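Local coordinates for tetratricopeptide TPR_2 repeat protein (Thermobaculum terrenum, PDB 5DJS) that joins tetratricopeptide repeats to a family 41 region of the GT-B glycosyltransferase kind and holds uridine-5'-diphosphate in its pocket, at residues 137-141 with 142-146; 227-230 with 231-235; 337-340 with 341-344; 450-454 with 455-459. The protein carries 1 engineered substitution. All blocks are in the same frame, centred on the assembly; numbering follows the deposited sequence.

Contact 1. Residues 137-141 with 142-146; sequences LDWAR and RYADP
The ring of Tyr143 drives its CD2 edge against one face of the Trp139 indole, one turn earlier on the same helix. This is a T-shaped stack: the planes stand 70° apart and Tyr143 CD2 comes to 3.7 Å from Trp139 CD1. The indole can receive it because its CG lies anti to the backbone N (chi1 180°), which sends the large ring off beside the carbonyl carbon, while Tyr143 turns beside its own N. Farther along the indole, the methyl of Ala144 meets Trp139 CZ3 obliquely at 4.3 Å, a small bump beside a broad plate. The methyls of Ala140 and Ala144 lie next to each other, 4.4 Å apart.

Another side of the helix is polar. Asp138 OD1 receives Arg142 NE at 2.7 Å in a salt bridge, in the guanidinium plane and on the syn side of OD1 but tilted out of the carboxylate plane, with a weaker bond from Arg142 NH2. Asp138 OD2 takes two weak bonds from Arg141, whose NH2 lies over a face of the Arg142 guanidinium. One carboxylate thus serves both arginines in a small salt-bridge network, and their side chains run side by side in the same direction.

At the end, Ala140 O accepts both Ala144 N at 2.8 Å and Asp145 N at 2.9 Å, while the Pro146 ring settles on Arg141 O. Asp145 OD1 leaves the turn to bind Arg277 N, and the indole also meets His247 edge-to-face. Such an arrangement belongs to a helix C-terminus with i to i+4 pairs on its sides: here helix 129-143, packed against helices 111-120 and 253-257.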
loop_
_atom_site.group_PDB
_atom_site.type_symbol
_atom_site.label_atom_id
_atom_site.label_comp_id
_atom_site.label_asym_id
_atom_site.label_seq_id
_atom_site.Cartn_x
_atom_site.Cartn_y
_atom_site.Cartn_z
ATOM N N LEU A 137 -5.627 -17.253 -6.418
ATOM C CA LEU A 137 -6.711 -18.202 -6.588
ATOM C C LEU A 137 -6.671 -19.278 -5.507
ATOM O O LEU A 137 -7.694 -19.576 -4.890
ATOM C CB LEU A 137 -6.619 -18.873 -7.958
ATOM C CG LEU A 137 -6.911 -18.031 -9.189
ATOM C CD1 LEU A 137 -6.582 -18.812 -10.449
ATOM C CD2 LEU A 137 -8.356 -17.574 -9.215
ATOM N N ASP A 138 -5.484 -19.846 -5.284
ATOM C CA ASP A 138 -5.292 -20.883 -4.254
ATOM C C ASP A 138 -5.802 -20.402 -2.909
ATOM O O ASP A 138 -6.520 -21.115 -2.248
ATOM C CB ASP A 138 -3.816 -21.300 -4.140
ATOM C CG ASP A 138 -3.637 -22.692 -3.531
ATOM O OD1 ASP A 138 -3.500 -22.812 -2.298
ATOM O OD2 ASP A 138 -3.598 -23.671 -4.301
ATOM N N TRP A 139 -5.449 -19.172 -2.543
ATOM C CA TRP A 139 -5.914 -18.535 -1.308
ATOM C C TRP A 139 -7.428 -18.470 -1.258
ATOM O O TRP A 139 -8.042 -18.898 -0.282
ATOM C CB TRP A 139 -5.343 -17.113 -1.215
ATOM C CG TRP A 139 -5.723 -16.321 -0.012
ATOM C CD1 TRP A 139 -5.105 -16.315 1.191
ATOM C CD2 TRP A 139 -6.781 -15.377 0.076
ATOM N NE1 TRP A 139 -5.710 -15.424 2.046
ATOM C CE2 TRP A 139 -6.753 -14.836 1.384
ATOM C CE3 TRP A 139 -7.762 -14.932 -0.823
ATOM C CZ2 TRP A 139 -7.667 -13.874 1.816
ATOM C CZ3 TRP A 139 -8.671 -13.957 -0.392
ATOM C CH2 TRP A 139 -8.618 -13.448 0.916
ATOM N N ALA A 140 -8.008 -17.918 -2.322
ATOM C CA ALA A 140 -9.446 -17.682 -2.418
ATOM C C ALA A 140 -10.206 -18.974 -2.269
ATOM O O ALA A 140 -11.143 -19.061 -1.470
ATOM C CB ALA A 140 -9.790 -17.036 -3.754
ATOM N N ARG A 141 -9.791 -19.972 -3.039
ATOM C CA ARG A 141 -10.398 -21.308 -2.986
ATOM C C ARG A 141 -10.420 -21.877 -1.564
ATOM O O ARG A 141 -11.400 -22.490 -1.165
ATOM C CB ARG A 141 -9.659 -22.263 -3.927
ATOM C CG ARG A 141 -10.469 -23.468 -4.373
ATOM C CD ARG A 141 -9.581 -24.561 -4.953
ATOM N NE ARG A 141 -8.526 -24.955 -3.998
ATOM C CZ ARG A 141 -7.204 -24.831 -4.177
ATOM N NH1 ARG A 141 -6.683 -24.351 -5.308
ATOM N NH2 ARG A 141 -6.383 -25.212 -3.202
ATOM N N ARG A 142 -9.348 -21.651 -0.813
ATOM C CA ARG A 142 -9.221 -22.167 0.545
ATOM C C ARG A 142 -10.095 -21.429 1.550
ATOM O O ARG A 142 -10.762 -22.072 2.357
ATOM C CB ARG A 142 -7.761 -22.108 1.014
ATOM C CG ARG A 142 -6.866 -23.135 0.344
ATOM C CD ARG A 142 -5.424 -23.025 0.811
ATOM N NE ARG A 142 -4.557 -23.805 -0.063
ATOM C CZ ARG A 142 -4.434 -25.134 -0.053
ATOM N NH1 ARG A 142 -5.113 -25.885 0.812
ATOM N NH2 ARG A 142 -3.609 -25.721 -0.924
ATOM N N TYR A 143 -10.076 -20.091 1.506
ATOM C CA TYR A 143 -10.611 -19.255 2.598
ATOM C C TYR A 143 -11.809 -18.360 2.270
ATOM O O TYR A 143 -12.470 -17.864 3.185
ATOM C CB TYR A 143 -9.478 -18.400 3.182
ATOM C CG TYR A 143 -8.269 -19.217 3.569
ATOM C CD1 TYR A 143 -8.383 -20.276 4.480
ATOM C CD2 TYR A 143 -7.018 -18.961 3.011
ATOM C CE1 TYR A 143 -7.274 -21.045 4.825
ATOM C CE2 TYR A 143 -5.913 -19.721 3.348
ATOM C CZ TYR A 143 -6.037 -20.756 4.244
ATOM O OH TYR A 143 -4.897 -21.458 4.526
ATOM N N ALA A 144 -12.104 -18.166 0.988
ATOM C CA ALA A 144 -13.085 -17.165 0.561
ATOM C C ALA A 144 -14.252 -17.777 -0.194
ATOM O O ALA A 144 -15.398 -17.626 0.219
ATOM C CB ALA A 144 -12.406 -16.115 -0.300
ATOM N N ASP A 145 -13.961 -18.455 -1.301
ATOM C CA ASP A 145 -15.002 -19.013 -2.180
ATOM C C ASP A 145 -15.966 -20.027 -1.527
ATOM O O ASP A 145 -17.130 -20.086 -1.916
ATOM C CB ASP A 145 -14.375 -19.605 -3.451
ATOM C CG ASP A 145 -13.749 -18.539 -4.363
ATOM O OD1 ASP A 145 -13.802 -17.321 -4.036
ATOM O OD2 ASP A 145 -13.199 -18.924 -5.418
ATOM N N PRO A 146 -15.498 -20.825 -0.545
ATOM C CA PRO A 146 -16.434 -21.659 0.220
ATOM C C PRO A 146 -17.578 -20.897 0.879
ATOM O O PRO A 146 -18.685 -21.422 0.960
ATOM C CB PRO A 146 -15.534 -22.297 1.286
ATOM C CG PRO A 146 -14.229 -22.465 0.579
ATOM C CD PRO A 146 -14.102 -21.259 -0.325
#

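Contact 2. Residues 227-230 with 231-235; sequences AELC and ELVRR
Four successive i to i+4 hydrogen bonds, from Glu231 N to Ala227 O through Arg234 N to Cys230 O, carry the chain from 227-230 into 231-235, the last being nearly straight at 169° and 2.9 Å long. On the buried side Leu229 CD1 touches two later residues, Val233 CG2 at 4.1 Å and Leu232 CD2 at 4.2 Å. Both leucines hold CG anti to the backbone N and their branches meet at a slant. Val233 CG2, turned beside its own N, also lies 3.3 Å from Leu229 O.

This is the regular i, i+3, i+4 ridge of an amphipathic helix in a parallel alpha/beta domain: Leu229 and Leu232 both reach Tyr198 of strand 193-199, an outermost strand of its sheet, and Leu229 and Cys230 touch Ala255 of helix 253-257.

Longer polar side chains occupy other sides of the helix. Arg234 stretches back along the helix, placing NH1 3.7 Å from Cys230 CB, an oblique approach to the methylene. Glu231 has CG between the backbone N and the carbonyl carbon (chi1 78°), which lays CG 3.4 Å from Glu228 O. Glu228 itself turns its OE1 back to the backbone N of Thr225, just ahead of the helix.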
loop_
_atom_site.group_PDB
_atom_site.type_symbol
_atom_site.label_atom_id
_atom_site.label_comp_id
_atom_site.label_asym_id
_atom_site.label_seq_id
_atom_site.Cartn_x
_atom_site.Cartn_y
_atom_site.Cartn_z
ATOM N N ALA A 227 -18.979 -12.517 10.512
ATOM C CA ALA A 227 -20.429 -12.763 10.488
ATOM C C ALA A 227 -21.214 -11.554 11.032
ATOM O O ALA A 227 -22.203 -11.146 10.433
ATOM C CB ALA A 227 -20.778 -14.033 11.265
ATOM N N GLU A 228 -20.767 -11.007 12.168
ATOM C CA GLU A 228 -21.335 -9.776 12.753
ATOM C C GLU A 228 -21.277 -8.579 11.795
ATOM O O GLU A 228 -22.214 -7.784 11.729
ATOM C CB GLU A 228 -20.616 -9.402 14.063
ATOM C CG GLU A 228 -20.944 -10.300 15.247
ATOM C CD GLU A 228 -20.148 -9.960 16.498
ATOM O OE1 GLU A 228 -18.978 -9.548 16.390
ATOM O OE2 GLU A 228 -20.685 -10.123 17.607
ATOM N N LEU A 229 -20.169 -8.440 11.067
ATOM C CA LEU A 229 -20.039 -7.359 10.097
ATOM C C LEU A 229 -21.000 -7.538 8.935
ATOM O O LEU A 229 -21.567 -6.559 8.454
ATOM C CB LEU A 229 -18.613 -7.248 9.562
ATOM C CG LEU A 229 -18.382 -6.150 8.506
ATOM C CD1 LEU A 229 -18.719 -4.776 9.057
ATOM C CD2 LEU A 229 -16.947 -6.197 8.026
ATOM N N CYS A 230 -21.166 -8.775 8.477
ATOM C CA CYS A 230 -22.110 -9.068 7.393
ATOM C C CYS A 230 -23.551 -8.696 7.734
ATOM O O CYS A 230 -24.233 -8.073 6.921
ATOM C CB CYS A 230 -22.033 -10.531 6.970
ATOM S SG CYS A 230 -20.562 -10.849 5.980
ATOM N N GLU A 231 -24.010 -9.066 8.929
ATOM C CA GLU A 231 -25.371 -8.733 9.344
ATOM C C GLU A 231 -25.510 -7.211 9.581
ATOM O O GLU A 231 -26.589 -6.658 9.387
ATOM C CB GLU A 231 -25.833 -9.602 10.539
ATOM C CG GLU A 231 -25.304 -9.193 11.915
ATOM C CD GLU A 231 -25.379 -10.299 12.973
ATOM O OE1 GLU A 231 -25.607 -11.486 12.623
ATOM O OE2 GLU A 231 -25.185 -9.973 14.170
ATOM N N LEU A 232 -24.415 -6.542 9.952
ATOM C CA LEU A 232 -24.370 -5.066 10.011
ATOM C C LEU A 232 -24.479 -4.395 8.630
ATOM O O LEU A 232 -25.198 -3.415 8.476
ATOM C CB LEU A 232 -23.096 -4.582 10.730
ATOM C CG LEU A 232 -22.795 -3.068 10.763
ATOM C CD1 LEU A 232 -23.937 -2.275 11.387
ATOM C CD2 LEU A 232 -21.498 -2.807 11.513
ATOM N N VAL A 233 -23.745 -4.908 7.647
ATOM C CA VAL A 233 -23.786 -4.375 6.276
ATOM C C VAL A 233 -25.156 -4.604 5.642
ATOM O O VAL A 233 -25.692 -3.712 4.984
ATOM C CB VAL A 233 -22.673 -4.991 5.386
ATOM C CG1 VAL A 233 -22.854 -4.628 3.915
ATOM C CG2 VAL A 233 -21.299 -4.523 5.857
ATOM N N ARG A 234 -25.698 -5.804 5.829
ATOM C CA ARG A 234 -27.050 -6.130 5.369
ATOM C C ARG A 234 -28.120 -5.230 5.998
ATOM O O ARG A 234 -29.039 -4.795 5.305
ATOM C CB ARG A 234 -27.392 -7.593 5.657
ATOM C CG ARG A 234 -26.792 -8.581 4.675
ATOM C CD ARG A 234 -27.456 -9.941 4.804
ATOM N NE ARG A 234 -26.737 -10.967 4.047
ATOM C CZ ARG A 234 -25.746 -11.735 4.514
ATOM N NH1 ARG A 234 -25.303 -11.637 5.776
ATOM N NH2 ARG A 234 -25.181 -12.627 3.701
ATOM N N ARG A 235 -27.992 -4.940 7.293
ATOM C CA ARG A 235 -28.981 -4.115 7.999
ATOM C C ARG A 235 -28.906 -2.639 7.603
ATOM O O ARG A 235 -29.942 -1.961 7.524
ATOM C CB ARG A 235 -28.842 -4.259 9.517
ATOM C CG ARG A 235 -30.177 -4.272 10.238
ATOM C CD ARG A 235 -30.013 -4.453 11.739
ATOM N NE ARG A 235 -29.752 -3.164 12.388
ATOM C CZ ARG A 235 -28.548 -2.627 12.627
ATOM N NH1 ARG A 235 -27.409 -3.248 12.311
ATOM N NH2 ARG A 235 -28.485 -1.436 13.215
#

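Contact 3. Residues 337-340 with 341-344. Engineered in segment 341-344: Met341 (natural residue Lys). With UDP (uridine-5'-diphosphate), chain E.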
loop_
_atom_site.group_PDB
_atom_site.type_symbol
_atom_site.label_atom_id
_atom_site.label_comp_id
_atom_site.label_asym_id
_atom_site.label_seq_id
_atom_site.Cartn_x
_atom_site.Cartn_y
_atom_site.Cartn_z
ATOM N N ASN A 337 10.507 5.958 -1.809
ATOM C CA ASN A 337 9.692 4.755 -1.719
ATOM C C ASN A 337 10.157 3.774 -0.621
ATOM O O ASN A 337 11.333 3.759 -0.225
ATOM C CB ASN A 337 9.670 4.058 -3.084
ATOM C CG ASN A 337 8.774 4.764 -4.075
ATOM O OD1 ASN A 337 7.631 5.056 -3.765
ATOM N ND2 ASN A 337 9.275 5.028 -5.268
ATOM N N ARG A 338 9.199 2.977 -0.139
ATOM C CA ARG A 338 9.435 1.858 0.783
ATOM C C ARG A 338 10.595 0.980 0.320
ATOM O O ARG A 338 10.779 0.767 -0.891
ATOM C CB ARG A 338 8.183 0.965 0.882
ATOM C CG ARG A 338 6.990 1.602 1.578
ATOM C CD ARG A 338 5.855 0.612 1.845
ATOM N NE ARG A 338 4.992 0.342 0.674
ATOM C CZ ARG A 338 4.838 -0.836 0.062
ATOM N NH1 ARG A 338 5.496 -1.917 0.468
ATOM N NH2 ARG A 338 4.017 -0.944 -0.976
ATOM N N LEU A 339 11.339 0.439 1.282
ATOM C CA LEU A 339 12.539 -0.340 0.972
ATOM C C LEU A 339 12.250 -1.664 0.267
ATOM O O LEU A 339 13.088 -2.164 -0.490
ATOM C CB LEU A 339 13.377 -0.553 2.229
ATOM C CG LEU A 339 13.877 0.751 2.880
ATOM C CD1 LEU A 339 14.593 0.446 4.181
ATOM C CD2 LEU A 339 14.792 1.560 1.961
ATOM N N SER A 340 11.050 -2.205 0.474
ATOM C CA SER A 340 10.596 -3.405 -0.244
ATOM C C SER A 340 10.587 -3.250 -1.773
ATOM O O SER A 340 10.774 -4.227 -2.517
ATOM C CB SER A 340 9.201 -3.802 0.244
ATOM O OG SER A 340 8.460 -2.655 0.605
ATOM N N MET A 341 10.384 -2.017 -2.228
ATOM C CA MET A 341 10.316 -1.701 -3.650
ATOM C C MET A 341 11.696 -1.501 -4.290
ATOM O O MET A 341 11.821 -1.575 -5.515
ATOM C CB MET A 341 9.454 -0.454 -3.826
ATOM C CG MET A 341 8.098 -0.568 -3.132
ATOM S SD MET A 341 6.863 0.542 -3.796
ATOM C CE MET A 341 6.641 1.631 -2.412
ATOM N N ILE A 342 12.720 -1.262 -3.462
ATOM C CA ILE A 342 14.103 -1.055 -3.908
ATOM C C ILE A 342 14.894 -2.362 -3.782
ATOM O O ILE A 342 15.547 -2.602 -2.764
ATOM C CB ILE A 342 14.805 0.060 -3.082
ATOM C CG1 ILE A 342 13.979 1.352 -3.107
ATOM C CG2 ILE A 342 16.213 0.338 -3.612
ATOM C CD1 ILE A 342 14.294 2.300 -1.974
ATOM N N GLY A 343 14.817 -3.192 -4.822
ATOM C CA GLY A 343 15.581 -4.438 -4.917
ATOM C C GLY A 343 16.621 -4.466 -6.032
ATOM O O GLY A 343 16.884 -3.439 -6.659
ATOM N N PRO A 344 17.221 -5.648 -6.288
ATOM C CA PRO A 344 18.331 -5.820 -7.233
ATOM C C PRO A 344 18.107 -5.275 -8.637
ATOM O O PRO A 344 19.043 -4.736 -9.237
ATOM C CB PRO A 344 18.487 -7.339 -7.304
ATOM C CG PRO A 344 18.061 -7.808 -5.956
ATOM C CD PRO A 344 16.911 -6.914 -5.590
HETATM N N1 UDP E . 5.779 9.068 3.988
HETATM C C2 UDP E . 6.188 9.813 5.131
HETATM N N3 UDP E . 7.470 9.768 5.538
HETATM C C4 UDP E . 8.381 9.032 4.880
HETATM C C5 UDP E . 8.023 8.296 3.758
HETATM C C6 UDP E . 6.702 8.330 3.326
HETATM O O2 UDP E . 5.376 10.516 5.780
HETATM O O4 UDP E . 9.558 9.002 5.269
HETATM C "C1'" UDP E . 4.373 9.116 3.530
HETATM C "C2'" UDP E . 4.315 9.761 2.159
HETATM O "O2'" UDP E . 3.228 10.688 2.177
HETATM C "C3'" UDP E . 4.144 8.591 1.195
HETATM C "C4'" UDP E . 3.521 7.473 2.030
HETATM O "O4'" UDP E . 3.768 7.819 3.401
HETATM O "O3'" UDP E . 3.332 8.916 0.075
HETATM C "C5'" UDP E . 4.066 6.066 1.785
HETATM O "O5'" UDP E . 4.433 5.827 0.427
HETATM P PA UDP E . 5.321 4.523 0.058
HETATM O O1A UDP E . 4.521 3.314 0.482
HETATM O O2A UDP E . 6.705 4.756 0.619
HETATM O O3A UDP E . 5.490 4.495 -1.552
HETATM P PB UDP E . 4.265 4.524 -2.606
HETATM O O1B UDP E . 3.365 5.645 -2.178
HETATM O O2B UDP E . 4.934 4.838 -3.903
HETATM O O3B UDP E . 3.658 3.143 -2.535
#
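An engineered methionine, Met341 in place of the natural lysine, lays its methyl between two protein side chains and a diphosphate. Met341 CE lies 3.7 Å from Arg338 CB and 3.9 Å from Asn337 CB, and it also reaches the bridging oxygen O3A of uridine-5'-diphosphate. The end of the thioether lies over one face of the Arg338 guanidinium, and a bend about the last torsion (chi3 -113°) carries the methyl toward the phosphates.

Arg338 meets the ligand with the edge of its guanidinium: NE donates to UDP O1A at 3.0 Å with the oxygen in the guanidinium plane, and its backbone N adds a weak bond to UDP O2A. Tyr123 OH, hydrogen-bonded to Arg338 NH1, helps fix the rotation of the guanidinium. The positive group beside the phosphate oxygens would be expected to ease their negative charge.

The backbone curls tightly beside these groups. Met341 N meets Arg338 O at 3.1 Å and Ile342 N meets Leu339 O at 3.1 Å, both donors standing well above the carbonyl plane, as in successive tight turns. On the side of the apolar interior, Leu339 CD2 touches Ile342 CD1 at 4.0 Å.

The turns form the loop after strand 332-335, a central strand of its parallel sheet; Gly343 occupies the N-cap position of helix 344-356, and Ile342 packs on Leu347 and Trp350 of that helix.

Contact 4. Residues 450-454 with 455-459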
loop_
_atom_site.group_PDB
_atom_site.type_symbol
_atom_site.label_atom_id
_atom_site.label_comp_id
_atom_site.label_asym_id
_atom_site.label_seq_id
_atom_site.Cartn_x
_atom_site.Cartn_y
_atom_site.Cartn_z
ATOM N N SER A 450 0.806 5.172 -15.629
ATOM C CA SER A 450 -0.538 5.707 -15.861
ATOM C C SER A 450 -0.631 7.186 -15.485
ATOM O O SER A 450 -0.993 8.021 -16.316
ATOM C CB SER A 450 -1.579 4.898 -15.073
ATOM O OG SER A 450 -2.891 5.408 -15.261
ATOM N N LEU A 451 -0.292 7.493 -14.233
ATOM C CA LEU A 451 -0.289 8.874 -13.709
ATOM C C LEU A 451 0.363 9.831 -14.703
ATOM O O LEU A 451 -0.239 10.821 -15.103
ATOM C CB LEU A 451 0.462 8.957 -12.363
ATOM C CG LEU A 451 0.195 10.094 -11.357
ATOM C CD1 LEU A 451 1.471 10.456 -10.612
ATOM C CD2 LEU A 451 -0.397 11.359 -11.959
ATOM N N LEU A 452 1.589 9.502 -15.104
ATOM C CA LEU A 452 2.367 10.326 -16.023
ATOM C C LEU A 452 1.693 10.487 -17.399
ATOM O O LEU A 452 1.630 11.602 -17.932
ATOM C CB LEU A 452 3.786 9.756 -16.179
ATOM C CG LEU A 452 4.703 9.787 -14.945
ATOM C CD1 LEU A 452 6.001 9.076 -15.258
ATOM C CD2 LEU A 452 4.994 11.200 -14.463
ATOM N N ARG A 453 1.181 9.395 -17.961
ATOM C CA ARG A 453 0.457 9.463 -19.236
ATOM C C ARG A 453 -0.773 10.395 -19.155
ATOM O O ARG A 453 -0.954 11.263 -20.007
ATOM C CB ARG A 453 0.034 8.070 -19.702
ATOM C CG ARG A 453 1.179 7.210 -20.220
ATOM C CD ARG A 453 0.666 6.014 -21.015
ATOM N NE ARG A 453 1.757 5.174 -21.521
ATOM C CZ ARG A 453 2.558 5.466 -22.557
ATOM N NH1 ARG A 453 2.433 6.603 -23.251
ATOM N NH2 ARG A 453 3.511 4.601 -22.906
ATOM N N TRP A 454 -1.578 10.236 -18.105
ATOM C CA TRP A 454 -2.756 11.091 -17.883
ATOM C C TRP A 454 -2.428 12.560 -17.592
ATOM O O TRP A 454 -3.279 13.419 -17.805
ATOM C CB TRP A 454 -3.628 10.549 -16.742
ATOM C CG TRP A 454 -4.343 9.272 -17.055
ATOM C CD1 TRP A 454 -4.212 8.087 -16.402
ATOM C CD2 TRP A 454 -5.309 9.054 -18.094
ATOM N NE1 TRP A 454 -5.034 7.137 -16.964
ATOM C CE2 TRP A 454 -5.725 7.705 -18.001
ATOM C CE3 TRP A 454 -5.863 9.866 -19.092
ATOM C CZ2 TRP A 454 -6.666 7.144 -18.876
ATOM C CZ3 TRP A 454 -6.803 9.312 -19.963
ATOM C CH2 TRP A 454 -7.195 7.961 -19.847
ATOM N N ALA A 455 -1.222 12.847 -17.100
ATOM C CA ALA A 455 -0.802 14.222 -16.815
ATOM C C ALA A 455 0.028 14.860 -17.955
ATOM O O ALA A 455 0.646 15.907 -17.757
ATOM C CB ALA A 455 -0.031 14.256 -15.501
ATOM N N GLY A 456 0.049 14.237 -19.137
ATOM C CA GLY A 456 0.775 14.776 -20.291
ATOM C C GLY A 456 2.245 14.387 -20.392
ATOM O O GLY A 456 2.867 14.614 -21.425
ATOM N N LEU A 457 2.790 13.753 -19.354
ATOM C CA LEU A 457 4.225 13.494 -19.251
ATOM C C LEU A 457 4.633 12.092 -19.743
ATOM O O LEU A 457 5.403 11.406 -19.092
ATOM C CB LEU A 457 4.671 13.728 -17.801
ATOM C CG LEU A 457 4.415 15.135 -17.241
ATOM C CD1 LEU A 457 4.542 15.164 -15.730
ATOM C CD2 LEU A 457 5.374 16.143 -17.845
ATOM N N GLN A 458 4.152 11.699 -20.920
ATOM C CA GLN A 458 4.500 10.389 -21.514
ATOM C C GLN A 458 5.981 10.251 -21.909
ATOM O O GLN A 458 6.477 9.129 -22.099
ATOM C CB GLN A 458 3.593 9.998 -22.714
ATOM C CG GLN A 458 3.303 11.051 -23.792
ATOM C CD GLN A 458 2.152 12.027 -23.474
ATOM O OE1 GLN A 458 2.189 13.177 -23.921
ATOM N NE2 GLN A 458 1.139 11.588 -22.710
ATOM N N GLU A 459 6.676 11.380 -22.040
ATOM C CA GLU A 459 8.110 11.382 -22.341
ATOM C C GLU A 459 8.964 10.891 -21.159
ATOM O O GLU A 459 10.135 10.559 -21.351
ATOM C CB GLU A 459 8.561 12.776 -22.796
ATOM C CG GLU A 459 8.670 13.793 -21.679
ATOM C CD GLU A 459 8.521 15.211 -22.171
ATOM O OE1 GLU A 459 7.382 15.712 -22.169
ATOM O OE2 GLU A 459 9.538 15.822 -22.560
#
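Backbone bonds between Leu452 and Leu457, and between Arg453 and Gly456, define this contact: a Schellman motif closes the helix. Leu457 N reaches back to Leu452 O at 2.8 Å, while Gly456 N meets Arg453 O at 3.3 Å from well above the carbonyl plane. Gly456, the C-prime residue, takes a positive phi of 87°, which reverses the chain. Ala455 N makes two weak bonds, to Leu451 O and Leu452 O, at the point where the helical path is lost, and Ala455 CB lies 3.5 Å from Leu451 O.

The apolar part of the contact follows from the reversal. Leu457 returns beside Leu452, and the two branches meet at a slant with Leu452 CD2 4.2 Å from Leu457 CD1, the hydrophobic pair that commonly accompanies a Schellman turn.

Polar side chains form the outer part. Arg453, extended from CG to NE, brings NH1 to 3.6 Å from Gln458 CB in an oblique approach; the side chains cross at about a right angle. The main charge partner of Arg453 lies elsewhere, in a salt bridge from NE to Glu439.

The turn leads from helix 447-454 toward strand 461-462, an outermost strand of its parallel sheet. Leu451 and Leu452 rest on helix 423-430, Ala455 and Leu457 on the long helix 479-521, and Trp454 NE1 reaches across to Asp285 at the end of strand 281-285 in the other sheet.

How the contacts relate
All four contacts are local, between side chains a few residues apart, yet their chemistry follows their place. Contacts 1 and 2 lie in the first part of the family 41 region, about 21 Å apart between centres, and both touch helix 253-257; each joins a buried apolar side to an exposed charged one, but contact 1 adds salt bridges and aromatic rings where contact 2 relies on aliphatic branches. Contacts 3 and 4 share the second part. Contact 3 is the most buried and alone touches uridine-5'-diphosphate, whereas contact 4, partly buried, rests on backbone capping bonds and a leucine pair, its charge partners lying outside. Contacts 1 and 4 both finish a helix; contact 3 precedes one, and contact 2 stays inside one.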